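Side-chain contacts in protein-tyrosine-phosphatase (Shewanella sp., PDB 2Z72), which probably hydrolyses phosphate esters, phosphotyrosine among them, as a cold-active, zinc-bound member of the calcineurin-like phosphoesterase family: residues P64-G69 with L219-A224; N195-I200 with A226-N231; N201-M206 with L316-N321; E213-E218 with L270-Q275. All coordinates share one frame; numbering follows the deposited sequence. Where two conformers were deposited one is given.

Interaction 1: P64-G69 with L219-A224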
loop_
_atom_site.group_PDB
_atom_site.type_symbol
_atom_site.label_atom_id
_atom_site.label_comp_id
_atom_site.label_asym_id
_atom_site.label_seq_id
_atom_site.Cartn_x
_atom_site.Cartn_y
_atom_site.Cartn_z
ATOM N N PRO A 64 -14.784 -4.482 -2.627
ATOM C CA PRO A 64 -15.083 -3.658 -3.814
ATOM C C PRO A 64 -13.983 -2.652 -4.080
ATOM O O PRO A 64 -13.196 -2.289 -3.232
ATOM C CB PRO A 64 -16.383 -2.921 -3.440
ATOM C CG PRO A 64 -16.985 -3.688 -2.321
ATOM C CD PRO A 64 -15.870 -4.427 -1.612
ATOM N N ASP A 65 -13.991 -2.189 -5.339
ATOM C CA ASP A 65 -13.063 -1.152 -5.778
ATOM C C ASP A 65 -13.740 0.220 -5.940
ATOM O O ASP A 65 -13.030 1.133 -6.387
ATOM C CB ASP A 65 -12.296 -1.571 -7.034
ATOM C CG ASP A 65 -13.165 -1.864 -8.231
ATOM O OD1 ASP A 65 -12.762 -2.706 -9.049
ATOM O OD2 ASP A 65 -14.255 -1.217 -8.323
ATOM N N THR A 66 -15.024 0.341 -5.649
ATOM C CA THR A 66 -15.774 1.564 -5.846
ATOM C C THR A 66 -16.656 1.776 -4.660
ATOM O O THR A 66 -17.292 0.806 -4.209
ATOM C CB THR A 66 -16.597 1.463 -7.153
ATOM O OG1 THR A 66 -15.694 1.322 -8.244
ATOM C CG2 THR A 66 -17.464 2.669 -7.345
ATOM N N TYR A 67 -16.711 3.000 -4.122
ATOM C CA TYR A 67 -17.393 3.332 -2.906
ATOM C C TYR A 67 -18.082 4.712 -3.044
ATOM O O TYR A 67 -17.497 5.640 -3.641
ATOM C CB TYR A 67 -16.445 3.434 -1.659
ATOM C CG TYR A 67 -15.772 2.104 -1.446
ATOM C CD1 TYR A 67 -16.307 1.219 -0.521
ATOM C CD2 TYR A 67 -14.642 1.692 -2.171
ATOM C CE1 TYR A 67 -15.750 -0.007 -0.299
ATOM C CE2 TYR A 67 -14.121 0.442 -1.994
ATOM C CZ TYR A 67 -14.659 -0.408 -1.033
ATOM O OH TYR A 67 -14.161 -1.674 -0.816
ATOM N N LEU A 68 -19.260 4.817 -2.502
ATOM C CA LEU A 68 -20.030 6.040 -2.477
ATOM C C LEU A 68 -20.265 6.478 -1.048
ATOM O O LEU A 68 -20.405 5.643 -0.141
ATOM C CB LEU A 68 -21.437 5.782 -2.975
ATOM C CG LEU A 68 -21.825 5.261 -4.338
ATOM C CD1 LEU A 68 -23.350 5.067 -4.527
ATOM C CD2 LEU A 68 -21.248 6.275 -5.295
ATOM N N GLY A 69 -20.405 7.777 -0.858
ATOM C CA GLY A 69 -20.868 8.306 0.404
ATOM C C GLY A 69 -19.958 8.192 1.591
ATOM O O GLY A 69 -20.399 8.125 2.728
ATOM N N LEU A 219 -10.580 -0.388 -20.683
ATOM C CA LEU A 219 -10.511 -1.073 -19.397
ATOM C C LEU A 219 -11.547 -0.552 -18.431
ATOM O O LEU A 219 -12.155 0.507 -18.557
ATOM C CB LEU A 219 -9.101 -0.919 -18.801
ATOM C CG LEU A 219 -8.084 -1.925 -19.321
ATOM C CD1 LEU A 219 -6.673 -1.417 -19.221
ATOM C CD2 LEU A 219 -8.270 -3.242 -18.563
ATOM N N THR A 220 -11.832 -1.364 -17.414
ATOM C CA THR A 220 -12.650 -1.023 -16.273
ATOM C C THR A 220 -11.873 -1.343 -14.992
ATOM O O THR A 220 -10.960 -2.185 -15.023
ATOM C CB THR A 220 -13.992 -1.770 -16.235
ATOM O OG1 THR A 220 -13.686 -3.136 -16.015
ATOM C CG2 THR A 220 -14.771 -1.566 -17.536
ATOM N N LEU A 221 -12.262 -0.698 -13.910
ATOM C CA LEU A 221 -11.657 -0.992 -12.610
ATOM C C LEU A 221 -11.743 -2.490 -12.314
ATOM O O LEU A 221 -10.754 -3.112 -11.922
ATOM C CB LEU A 221 -12.261 -0.167 -11.517
ATOM C CG LEU A 221 -11.475 1.092 -11.074
ATOM C CD1 LEU A 221 -11.152 1.985 -12.219
ATOM C CD2 LEU A 221 -12.202 1.770 -9.930
ATOM N N ASP A 222 -12.933 -3.107 -12.480
ATOM C CA ASP A 222 -13.064 -4.481 -12.058
ATOM C C ASP A 222 -12.203 -5.406 -12.902
ATOM O O ASP A 222 -11.590 -6.330 -12.386
ATOM C CB ASP A 222 -14.516 -4.949 -12.071
ATOM C CG ASP A 222 -14.646 -6.346 -11.514
ATOM O OD1 ASP A 222 -14.949 -7.225 -12.278
ATOM O OD2 ASP A 222 -14.374 -6.642 -10.329
ATOM N N LYS A 223 -12.180 -5.150 -14.196
ATOM C CA LYS A 223 -11.412 -6.003 -15.093
ATOM C C LYS A 223 -9.924 -5.921 -14.748
ATOM O O LYS A 223 -9.223 -6.955 -14.657
ATOM C CB LYS A 223 -11.650 -5.683 -16.561
ATOM C CG LYS A 223 -10.862 -6.596 -17.478
ATOM C CD LYS A 223 -11.262 -6.384 -18.934
ATOM C CE LYS A 223 -10.568 -7.351 -19.870
ATOM N NZ LYS A 223 -10.724 -7.137 -21.312
ATOM N N ALA A 224 -9.433 -4.701 -14.554
ATOM C CA ALA A 224 -8.004 -4.532 -14.224
ATOM C C ALA A 224 -7.669 -5.128 -12.885
ATOM O O ALA A 224 -6.689 -5.861 -12.754
ATOM C CB ALA A 224 -7.701 -3.049 -14.276
#
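The D65 carboxylate presents one flat face to L221: CB and CD2 of L221 both stand over that face, CB 3.8 Å from D65 CG. The hydroxyl of T66 donates to D65 OD2 over 2.9 Å, arriving on the anti side and 22° out of the carboxylate plane. D65 OD1 accepts a bond from the side-chain amide of N225, so both oxygens have a donor, which probably limits rotation of the group. With chi1 at 60°, D65 CG lies between backbone N and carbonyl carbon, which sends the carboxylate toward the first turn of helix 221-231. The backbone N of D222 comes within 3.5 Å of D65 OD1, but the angle is too poor for a hydrogen bond, and D222 OD2, at 4.4 Å from D65 OD1, adds a like charge. Replacing D65 by alanine would remove the acceptor, and would probably leave the N225 amide and the T66 hydroxyl without their mate and L221 CB and CD2 without the group that lies against them. T220 caps the helix by accepting from K223 N through OG1 (3.1 Å). This surface contact lies at the edge of the six-stranded sheet, where strand 66-67 pairs in parallel with strand 197-200 through backbone bonds of D65 and Y67 to K199. L221 packs on I197 and K199 of that strand and on W214 of helix 212-216.

Interaction 2: N195-I200 with A226-N231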
loop_
_atom_site.group_PDB
_atom_site.type_symbol
_atom_site.label_atom_id
_atom_site.label_comp_id
_atom_site.label_asym_id
_atom_site.label_seq_id
_atom_site.Cartn_x
_atom_site.Cartn_y
_atom_site.Cartn_z
ATOM N N ASN A 195 -6.871 -4.712 -4.116
ATOM C CA ASN A 195 -7.075 -3.943 -5.333
ATOM C C ASN A 195 -5.810 -3.180 -5.679
ATOM O O ASN A 195 -4.884 -2.997 -4.884
ATOM C CB ASN A 195 -8.253 -2.987 -5.169
ATOM C CG ASN A 195 -9.568 -3.724 -5.061
ATOM O OD1 ASN A 195 -9.853 -4.562 -5.922
ATOM N ND2 ASN A 195 -10.356 -3.477 -4.037
ATOM N N THR A 196 -5.835 -2.661 -6.915
ATOM C CA THR A 196 -4.777 -1.831 -7.478
ATOM C C THR A 196 -5.275 -0.429 -7.776
ATOM O O THR A 196 -4.562 0.553 -7.619
ATOM C CB THR A 196 -4.148 -2.543 -8.679
ATOM O OG1 THR A 196 -3.727 -3.850 -8.277
ATOM C CG2 THR A 196 -2.928 -1.841 -9.225
ATOM N N ILE A 197 -6.539 -0.294 -8.247
ATOM C CA ILE A 197 -7.142 0.968 -8.550
ATOM C C ILE A 197 -8.497 1.023 -7.857
ATOM O O ILE A 197 -9.289 0.086 -8.015
ATOM C CB ILE A 197 -7.345 1.151 -10.081
ATOM C CG1 ILE A 197 -6.073 0.953 -10.867
ATOM C CG2 ILE A 197 -7.928 2.540 -10.381
ATOM C CD1 ILE A 197 -6.267 0.455 -12.279
ATOM N N ILE A 198 -8.810 2.105 -7.156
ATOM C CA ILE A 198 -10.144 2.243 -6.545
ATOM C C ILE A 198 -10.678 3.649 -6.761
ATOM O O ILE A 198 -9.952 4.596 -7.060
ATOM C CB ILE A 198 -10.151 1.870 -5.052
ATOM C CG1 ILE A 198 -9.370 2.866 -4.186
ATOM C CG2 ILE A 198 -9.692 0.451 -4.855
ATOM C CD1 ILE A 198 -9.575 2.676 -2.697
ATOM N N LYS A 199 -11.994 3.755 -6.593
ATOM C CA LYS A 199 -12.720 5.020 -6.663
ATOM C C LYS A 199 -13.507 5.187 -5.388
ATOM O O LYS A 199 -14.244 4.289 -4.996
ATOM C CB LYS A 199 -13.673 4.980 -7.872
ATOM C CG LYS A 199 -14.391 6.302 -8.148
ATOM C CD LYS A 199 -15.320 6.144 -9.413
ATOM C CE LYS A 199 -16.237 7.308 -9.634
ATOM N NZ LYS A 199 -17.130 6.926 -10.750
ATOM N N ILE A 200 -13.306 6.287 -4.685
ATOM C CA ILE A 200 -14.093 6.608 -3.518
ATOM C C ILE A 200 -14.684 7.999 -3.759
ATOM O O ILE A 200 -13.973 8.969 -3.974
ATOM C CB ILE A 200 -13.285 6.602 -2.202
ATOM C CG1 ILE A 200 -12.588 5.281 -1.972
ATOM C CG2 ILE A 200 -14.179 7.004 -1.036
ATOM C CD1 ILE A 200 -11.718 5.246 -0.718
ATOM N N ALA A 226 -9.077 -7.510 -11.211
ATOM C CA ALA A 226 -9.098 -8.940 -11.274
ATOM C C ALA A 226 -7.891 -9.495 -12.017
ATOM O O ALA A 226 -7.300 -10.520 -11.607
ATOM C CB ALA A 226 -10.413 -9.399 -11.967
ATOM N N LEU A 227 -7.508 -8.868 -13.129
ATOM C CA LEU A 227 -6.297 -9.345 -13.835
ATOM C C LEU A 227 -5.050 -9.174 -12.995
ATOM O O LEU A 227 -4.156 -10.058 -13.059
ATOM C CB LEU A 227 -6.176 -8.568 -15.148
ATOM C CG LEU A 227 -7.112 -8.995 -16.265
ATOM C CD1 LEU A 227 -7.007 -8.026 -17.433
ATOM C CD2 LEU A 227 -6.763 -10.400 -16.736
ATOM N N TYR A 228 -4.975 -8.098 -12.227
ATOM C CA TYR A 228 -3.813 -7.913 -11.356
ATOM C C TYR A 228 -3.752 -9.043 -10.314
ATOM O O TYR A 228 -2.669 -9.594 -10.077
ATOM C CB TYR A 228 -3.898 -6.588 -10.674
ATOM C CG TYR A 228 -3.458 -5.382 -11.473
ATOM C CD1 TYR A 228 -4.241 -4.255 -11.687
ATOM C CD2 TYR A 228 -2.160 -5.330 -11.994
ATOM C CE1 TYR A 228 -3.835 -3.200 -12.390
ATOM C CE2 TYR A 228 -1.705 -4.227 -12.681
ATOM C CZ TYR A 228 -2.543 -3.150 -12.878
ATOM O OH TYR A 228 -2.123 -2.006 -13.541
ATOM N N ARG A 229 -4.870 -9.401 -9.703
ATOM C CA ARG A 229 -4.838 -10.462 -8.726
ATOM C C ARG A 229 -4.467 -11.789 -9.377
ATOM O O ARG A 229 -3.754 -12.605 -8.781
ATOM C CB ARG A 229 -6.196 -10.578 -8.022
ATOM C CG ARG A 229 -6.415 -9.537 -6.936
ATOM C CD ARG A 229 -7.676 -9.745 -6.154
ATOM N NE ARG A 229 -8.885 -9.340 -6.902
ATOM C CZ ARG A 229 -9.350 -8.111 -6.927
ATOM N NH1 ARG A 229 -8.792 -7.150 -6.270
ATOM N NH2 ARG A 229 -10.453 -7.840 -7.621
ATOM N N ALA A 230 -4.983 -12.062 -10.563
ATOM C CA ALA A 230 -4.790 -13.342 -11.217
ATOM C C ALA A 230 -3.416 -13.527 -11.800
ATOM O O ALA A 230 -3.021 -14.677 -12.060
ATOM C CB ALA A 230 -5.858 -13.544 -12.318
ATOM N N ASN A 231 -2.689 -12.453 -12.004
ATOM C CA ASN A 231 -1.442 -12.541 -12.769
ATOM C C ASN A 231 -0.271 -11.992 -12.055
ATOM O O ASN A 231 0.821 -11.975 -12.653
ATOM C CB ASN A 231 -1.592 -11.841 -14.147
ATOM C CG ASN A 231 -2.622 -12.593 -14.971
ATOM O OD1 ASN A 231 -3.835 -12.192 -15.075
ATOM N ND2 ASN A 231 -2.179 -13.701 -15.526
HETATM O O HOH W 1 -12.178 -5.373 -7.891
#
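A bend at chi3 (-76°) folds the R229 side chain back toward N195, whose CG lies beside its own backbone N (chi1 -68°) and turns the amide to meet it. R229 NH1 donates to N195 OD1 over 2.8 Å in a nearly straight bond (165°). The oxygen lies close to the guanidinium plane, yet the donor stands well above the plane of the amide. Water 1 adds a second link, donating to N195 OD1 and accepting from R229 NH2 at 3.0 Å, while N195 ND2 is held by the carbonyl of M63. In this calcineurin-like phosphoesterase the contact lays helix 221-231 against the residues leading into strand 197-200, with the side chain of T196 about 11 Å from a bound zinc ion. T196 CG2 sits over one face of the Y228 ring, 3.8 Å from its centroid, in a CH-pi contact, and T196 CB approaches Y228 CD1 at 3.5 Å. I197 CD1 comes to the ring edge, 4.4 Å from Y228 CE1. A leucine in place of Y228 would probably deprive T196 of this flat platform and the backbone O of L248 of its bond from the phenolic OH.

Interaction 3: N201-M206 with L316-N321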
loop_
_atom_site.group_PDB
_atom_site.type_symbol
_atom_site.label_atom_id
_atom_site.label_comp_id
_atom_site.label_asym_id
_atom_site.label_seq_id
_atom_site.Cartn_x
_atom_site.Cartn_y
_atom_site.Cartn_z
ATOM N N ASN A 201 -16.005 8.081 -3.750
ATOM C CA ASN A 201 -16.695 9.369 -4.009
ATOM C C ASN A 201 -16.232 9.835 -5.391
ATOM O O ASN A 201 -16.318 9.056 -6.348
ATOM C CB ASN A 201 -16.464 10.387 -2.887
ATOM C CG ASN A 201 -16.797 9.829 -1.512
ATOM O OD1 ASN A 201 -17.684 8.985 -1.355
ATOM N ND2 ASN A 201 -16.104 10.408 -0.513
ATOM N N ASP A 202 -15.790 11.074 -5.504
ATOM C CA ASP A 202 -15.379 11.690 -6.743
ATOM C C ASP A 202 -13.864 11.686 -6.906
ATOM O O ASP A 202 -13.311 12.551 -7.573
ATOM C CB ASP A 202 -15.965 13.093 -6.789
ATOM C CG ASP A 202 -15.447 13.992 -5.691
ATOM O OD1 ASP A 202 -15.450 15.244 -5.877
ATOM O OD2 ASP A 202 -15.035 13.505 -4.628
ATOM N N VAL A 203 -13.179 10.659 -6.347
ATOM C CA VAL A 203 -11.721 10.603 -6.380
ATOM C C VAL A 203 -11.275 9.210 -6.810
ATOM O O VAL A 203 -11.794 8.193 -6.317
ATOM C CB VAL A 203 -11.126 10.956 -5.006
ATOM C CG1 VAL A 203 -9.612 10.967 -5.065
ATOM C CG2 VAL A 203 -11.670 12.278 -4.498
ATOM N N LEU A 204 -10.317 9.161 -7.709
ATOM C CA LEU A 204 -9.671 7.906 -8.159
ATOM C C LEU A 204 -8.302 7.791 -7.510
ATOM O O LEU A 204 -7.581 8.788 -7.461
ATOM C CB LEU A 204 -9.550 7.899 -9.674
ATOM C CG LEU A 204 -9.401 6.527 -10.373
ATOM C CD1 LEU A 204 -10.687 5.733 -10.294
ATOM C CD2 LEU A 204 -9.014 6.750 -11.830
ATOM N N TYR A 205 -7.938 6.592 -7.072
ATOM C CA TYR A 205 -6.692 6.337 -6.330
ATOM C C TYR A 205 -5.966 5.173 -7.006
ATOM O O TYR A 205 -6.527 4.103 -7.222
ATOM C CB TYR A 205 -6.998 5.908 -4.913
ATOM C CG TYR A 205 -7.713 6.906 -4.064
ATOM C CD1 TYR A 205 -9.089 7.039 -4.128
ATOM C CD2 TYR A 205 -7.018 7.720 -3.180
ATOM C CE1 TYR A 205 -9.779 7.953 -3.353
ATOM C CE2 TYR A 205 -7.696 8.649 -2.420
ATOM C CZ TYR A 205 -9.095 8.770 -2.478
ATOM O OH TYR A 205 -9.707 9.723 -1.713
ATOM N N MET A 206 -4.662 5.342 -7.236
ATOM C CA MET A 206 -3.790 4.267 -7.664
ATOM C C MET A 206 -2.342 4.719 -7.453
ATOM O O MET A 206 -2.045 5.859 -7.160
ATOM C CB MET A 206 -4.084 3.882 -9.106
ATOM C CG MET A 206 -3.568 4.734 -10.252
ATOM S SD MET A 206 -4.173 6.433 -10.315
ATOM C CE MET A 206 -5.946 6.102 -10.324
ATOM N N LEU A 316 -2.880 13.173 3.060
ATOM C CA LEU A 316 -3.980 13.927 2.514
ATOM C C LEU A 316 -5.253 13.524 3.237
ATOM O O LEU A 316 -5.525 12.329 3.380
ATOM C CB LEU A 316 -4.114 13.623 1.012
ATOM C CG LEU A 316 -5.355 14.179 0.313
ATOM C CD1 LEU A 316 -5.291 15.716 0.263
ATOM C CD2 LEU A 316 -5.472 13.601 -1.074
ATOM N N LEU A 317 -6.016 14.504 3.657
ATOM C CA LEU A 317 -7.310 14.310 4.268
ATOM C C LEU A 317 -8.365 14.880 3.338
ATOM O O LEU A 317 -8.240 16.025 2.904
ATOM C CB LEU A 317 -7.371 14.971 5.618
ATOM C CG LEU A 317 -8.679 14.969 6.392
ATOM C CD1 LEU A 317 -9.167 13.597 6.721
ATOM C CD2 LEU A 317 -8.457 15.843 7.674
ATOM N N LEU A 318 -9.385 14.067 3.062
ATOM C CA LEU A 318 -10.541 14.507 2.230
ATOM C C LEU A 318 -11.774 14.407 3.071
ATOM O O LEU A 318 -12.242 13.300 3.452
ATOM C CB LEU A 318 -10.681 13.614 0.985
ATOM C CG LEU A 318 -9.408 13.459 0.140
ATOM C CD1 LEU A 318 -8.556 12.265 0.514
ATOM C CD2 LEU A 318 -9.734 13.331 -1.337
ATOM N N GLU A 319 -12.372 15.544 3.429
ATOM C CA GLU A 319 -13.470 15.604 4.352
ATOM C C GLU A 319 -14.188 16.945 4.178
ATOM O O GLU A 319 -13.471 17.929 3.930
ATOM C CB GLU A 319 -12.929 15.511 5.793
ATOM C CG GLU A 319 -13.934 15.362 6.872
ATOM C CD GLU A 319 -13.365 15.089 8.263
ATOM O OE1 GLU A 319 -14.180 14.617 9.099
ATOM O OE2 GLU A 319 -12.150 15.364 8.467
ATOM N N ASN A 320 -15.484 16.955 4.307
ATOM C CA ASN A 320 -16.243 18.205 4.218
ATOM C C ASN A 320 -15.907 19.031 2.968
ATOM O O ASN A 320 -15.901 20.258 3.018
ATOM C CB ASN A 320 -15.961 19.071 5.442
ATOM C CG ASN A 320 -16.327 18.420 6.762
ATOM O OD1 ASN A 320 -17.413 17.827 6.824
ATOM N ND2 ASN A 320 -15.491 18.522 7.800
ATOM N N ASN A 321 -15.706 18.355 1.860
ATOM C CA ASN A 321 -15.435 18.992 0.578
ATOM C C ASN A 321 -14.199 19.859 0.566
ATOM O O ASN A 321 -14.109 20.853 -0.157
ATOM C CB ASN A 321 -16.651 19.833 0.210
ATOM C CG ASN A 321 -17.543 18.806 -0.504
ATOM O OD1 ASN A 321 -18.593 18.324 -0.074
ATOM N ND2 ASN A 321 -16.949 18.513 -1.673
#
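Strands 203-206 and 315-319 belong to different sheets and run in roughly opposite directions; their backbones draw apart from 9.5 Å between the CA atoms of V203 and L318 to 12.0 Å between those of Y205 and L316. No hydrogen bond spans this gap, which side chains from the two strands bridge instead. V203 and L318 reach for each other tip to tip, with V203 CG2 3.9 Å from L318 CD2. Y205 comes from the facing strand with its long axis outstretched, and its phenolic OH meets the fork of L318, 3.6 Å from CD1 and equally far from CD2. A chi1 near -60° in both residues, with CG anti to the carbonyl carbon, points the phenol and the fork at each other across the gap. V73 of strand 72-76, beside strand 315-319, touches both Y205 and L318 and extends the packing. Packing of side chains between two facing mixed sheets is typical of the beta sandwich of calcineurin-like phosphoesterases.

Interaction 4: E213-E218 with L270-Q275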
loop_
_atom_site.group_PDB
_atom_site.type_symbol
_atom_site.label_atom_id
_atom_site.label_comp_id
_atom_site.label_asym_id
_atom_site.label_seq_id
_atom_site.Cartn_x
_atom_site.Cartn_y
_atom_site.Cartn_z
ATOM N N GLU A 213 -3.819 5.337 -22.632
ATOM C CA GLU A 213 -3.916 3.910 -23.108
ATOM C C GLU A 213 -4.983 3.144 -22.365
ATOM O O GLU A 213 -5.551 2.207 -22.949
ATOM C CB GLU A 213 -2.536 3.238 -23.028
ATOM C CG GLU A 213 -2.469 1.798 -23.483
ATOM C CD GLU A 213 -1.091 1.230 -23.682
ATOM O OE1 GLU A 213 -0.153 1.984 -23.390
ATOM O OE2 GLU A 213 -1.026 0.003 -24.021
ATOM N N TRP A 214 -5.265 3.471 -21.098
ATOM C CA TRP A 214 -6.375 2.849 -20.391
ATOM C C TRP A 214 -7.683 2.947 -21.205
ATOM O O TRP A 214 -8.489 2.048 -21.280
ATOM C CB TRP A 214 -6.528 3.539 -19.006
ATOM C CG TRP A 214 -7.761 3.094 -18.239
ATOM C CD1 TRP A 214 -9.076 3.506 -18.352
ATOM C CD2 TRP A 214 -7.766 2.115 -17.188
ATOM N NE1 TRP A 214 -9.891 2.882 -17.488
ATOM C CE2 TRP A 214 -9.103 2.004 -16.750
ATOM C CE3 TRP A 214 -6.777 1.309 -16.581
ATOM C CZ2 TRP A 214 -9.458 1.147 -15.757
ATOM C CZ3 TRP A 214 -7.174 0.469 -15.583
ATOM C CH2 TRP A 214 -8.487 0.364 -15.146
ATOM N N ILE A 215 -7.914 4.167 -21.694
ATOM C CA ILE A 215 -9.154 4.500 -22.427
ATOM C C ILE A 215 -9.249 3.774 -23.738
ATOM O O ILE A 215 -10.249 3.203 -24.105
ATOM C CB ILE A 215 -9.235 6.042 -22.621
ATOM C CG1 ILE A 215 -9.229 6.806 -21.291
ATOM C CG2 ILE A 215 -10.423 6.355 -23.490
ATOM C CD1 ILE A 215 -9.267 8.311 -21.359
ATOM N N SER A 216 -8.098 3.743 -24.419
ATOM C CA SER A 216 -8.131 3.072 -25.732
ATOM C C SER A 216 -8.312 1.571 -25.583
ATOM O O SER A 216 -8.933 0.960 -26.484
ATOM C CB SER A 216 -6.956 3.409 -26.618
ATOM O OG SER A 216 -5.765 3.067 -25.977
ATOM N N ARG A 217 -7.830 0.968 -24.497
ATOM C CA ARG A 217 -8.040 -0.443 -24.196
ATOM C C ARG A 217 -9.397 -0.752 -23.562
ATOM O O ARG A 217 -9.672 -1.910 -23.335
ATOM C CB ARG A 217 -6.924 -0.947 -23.274
ATOM C CG ARG A 217 -5.570 -0.962 -24.045
ATOM C CD ARG A 217 -4.532 -1.661 -23.194
ATOM N NE ARG A 217 -3.264 -1.683 -23.956
ATOM C CZ ARG A 217 -2.960 -2.611 -24.845
ATOM N NH1 ARG A 217 -3.756 -3.627 -25.129
ATOM N NH2 ARG A 217 -1.798 -2.523 -25.479
ATOM N N GLU A 218 -10.219 0.276 -23.324
ATOM C CA GLU A 218 -11.571 0.118 -22.858
ATOM C C GLU A 218 -11.537 -0.676 -21.554
ATOM O O GLU A 218 -12.398 -1.517 -21.308
ATOM C CB GLU A 218 -12.424 -0.628 -23.882
ATOM C CG GLU A 218 -12.461 0.037 -25.253
ATOM C CD GLU A 218 -13.456 -0.595 -26.212
ATOM O OE1 GLU A 218 -14.065 0.158 -27.019
ATOM O OE2 GLU A 218 -13.646 -1.833 -26.195
ATOM N N LEU A 270 -5.360 15.799 -18.827
ATOM C CA LEU A 270 -5.894 15.322 -17.541
ATOM C C LEU A 270 -7.416 15.382 -17.482
ATOM O O LEU A 270 -8.048 14.429 -16.991
ATOM C CB LEU A 270 -5.253 16.146 -16.420
ATOM C CG LEU A 270 -5.607 15.757 -15.016
ATOM C CD1 LEU A 270 -5.157 14.321 -14.694
ATOM C CD2 LEU A 270 -4.920 16.717 -14.073
ATOM N N ASP A 271 -7.975 16.467 -17.994
ATOM C CA ASP A 271 -9.416 16.603 -17.976
ATOM C C ASP A 271 -10.079 15.457 -18.692
ATOM O O ASP A 271 -11.134 14.994 -18.258
ATOM C CB ASP A 271 -9.864 17.930 -18.619
ATOM C CG ASP A 271 -9.516 19.120 -17.767
ATOM O OD1 ASP A 271 -9.402 18.977 -16.533
ATOM O OD2 ASP A 271 -9.447 20.225 -18.387
ATOM N N THR A 272 -9.454 14.989 -19.750
ATOM C CA THR A 272 -10.102 13.860 -20.453
ATOM C C THR A 272 -10.075 12.597 -19.597
ATOM O O THR A 272 -11.034 11.806 -19.665
ATOM C CB THR A 272 -9.394 13.596 -21.789
ATOM O OG1 THR A 272 -9.502 14.723 -22.647
ATOM C CG2 THR A 272 -10.054 12.457 -22.535
ATOM N N ILE A 273 -9.059 12.424 -18.806
ATOM C CA ILE A 273 -9.041 11.258 -17.907
ATOM C C ILE A 273 -10.010 11.401 -16.769
ATOM O O ILE A 273 -10.761 10.486 -16.425
ATOM C CB ILE A 273 -7.576 11.026 -17.483
ATOM C CG1 ILE A 273 -6.739 10.674 -18.718
ATOM C CG2 ILE A 273 -7.540 10.035 -16.338
ATOM C CD1 ILE A 273 -5.253 10.920 -18.576
ATOM N N LEU A 274 -10.060 12.588 -16.135
ATOM C CA LEU A 274 -11.011 12.833 -15.091
ATOM C C LEU A 274 -12.451 12.540 -15.587
ATOM O O LEU A 274 -13.257 11.929 -14.932
ATOM C CB LEU A 274 -10.974 14.286 -14.623
ATOM C CG LEU A 274 -9.690 14.768 -13.946
ATOM C CD1 LEU A 274 -9.695 16.290 -13.720
ATOM C CD2 LEU A 274 -9.501 13.982 -12.653
ATOM N N GLN A 275 -12.767 13.059 -16.783
ATOM C CA GLN A 275 -14.087 12.863 -17.369
ATOM C C GLN A 275 -14.372 11.392 -17.622
ATOM O O GLN A 275 -15.481 10.883 -17.413
ATOM C CB GLN A 275 -14.186 13.696 -18.691
ATOM C CG GLN A 275 -14.449 15.168 -18.381
ATOM C CD GLN A 275 -14.102 16.098 -19.522
ATOM O OE1 GLN A 275 -13.878 17.330 -19.333
ATOM N NE2 GLN A 275 -14.085 15.497 -20.721
#
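I215 projects from helix 212-216 toward helix 267-277, making a small helix-to-helix contact on the periphery of the phosphoesterase domain. Its side chain is extended: with chi2 at 178° the terminal CD1 is carried furthest out and does the touching. That methyl settles over the T272-I273 step of the other helix, 4.3 Å from the backbone O of T272 and 4.4 Å from I273 CG1, in the given one of two conformers deposited for each residue. The approach is loose and apolar, without a hydrogen bond across it, and the CA atoms of I215 and I273 stay 8.1 Å apart. I273 and L274 turn further inward onto I282 of strand 281-284, while the neighbouring W214 meets the rings of H276 and F277, so the tryptophan adds to the join between the two helices. Just beyond I215 the helix 212-216 finishes in a Schellman motif, where E218 takes positive phi and its N bonds back to I215 O. On a different side of the helix from I215, R217 grips E213 one turn earlier, side-on, with the acceptor oxygen in the guanidinium plane. R217 also has a salt bridge to D243, and E213 OE1 accepts from N252. Both bonds of the grip end on E213 OE2: R217 NE reaches its anti lone pair at 2.8 Å, and R217 NH2 lies 3.0 Å from it.

How the interactions relate
Interactions 1 and 2, centres about 8 Å apart, use the first and a later turn of helix 221-231 against adjacent strands, 66-67 and 197-200, of the six-stranded sheet. Strand 203-206 follows antiparallel to 197-200, so interaction 3, about 18 Å from interaction 2 between centres, continues from the same sheet to the one holding strand 315-319. Interaction 4, its centre about 19 Å from that of interaction 3, does not touch it, but W214 of its helix 212-216 packs on L221 and I197. Along the chain interactions 1, 2 and 3 alternate, and interaction 4 crosses 1 and 2 but falls between the segments of 3. Distant stretches thus tie one sheet to its helices and to the partner sheet.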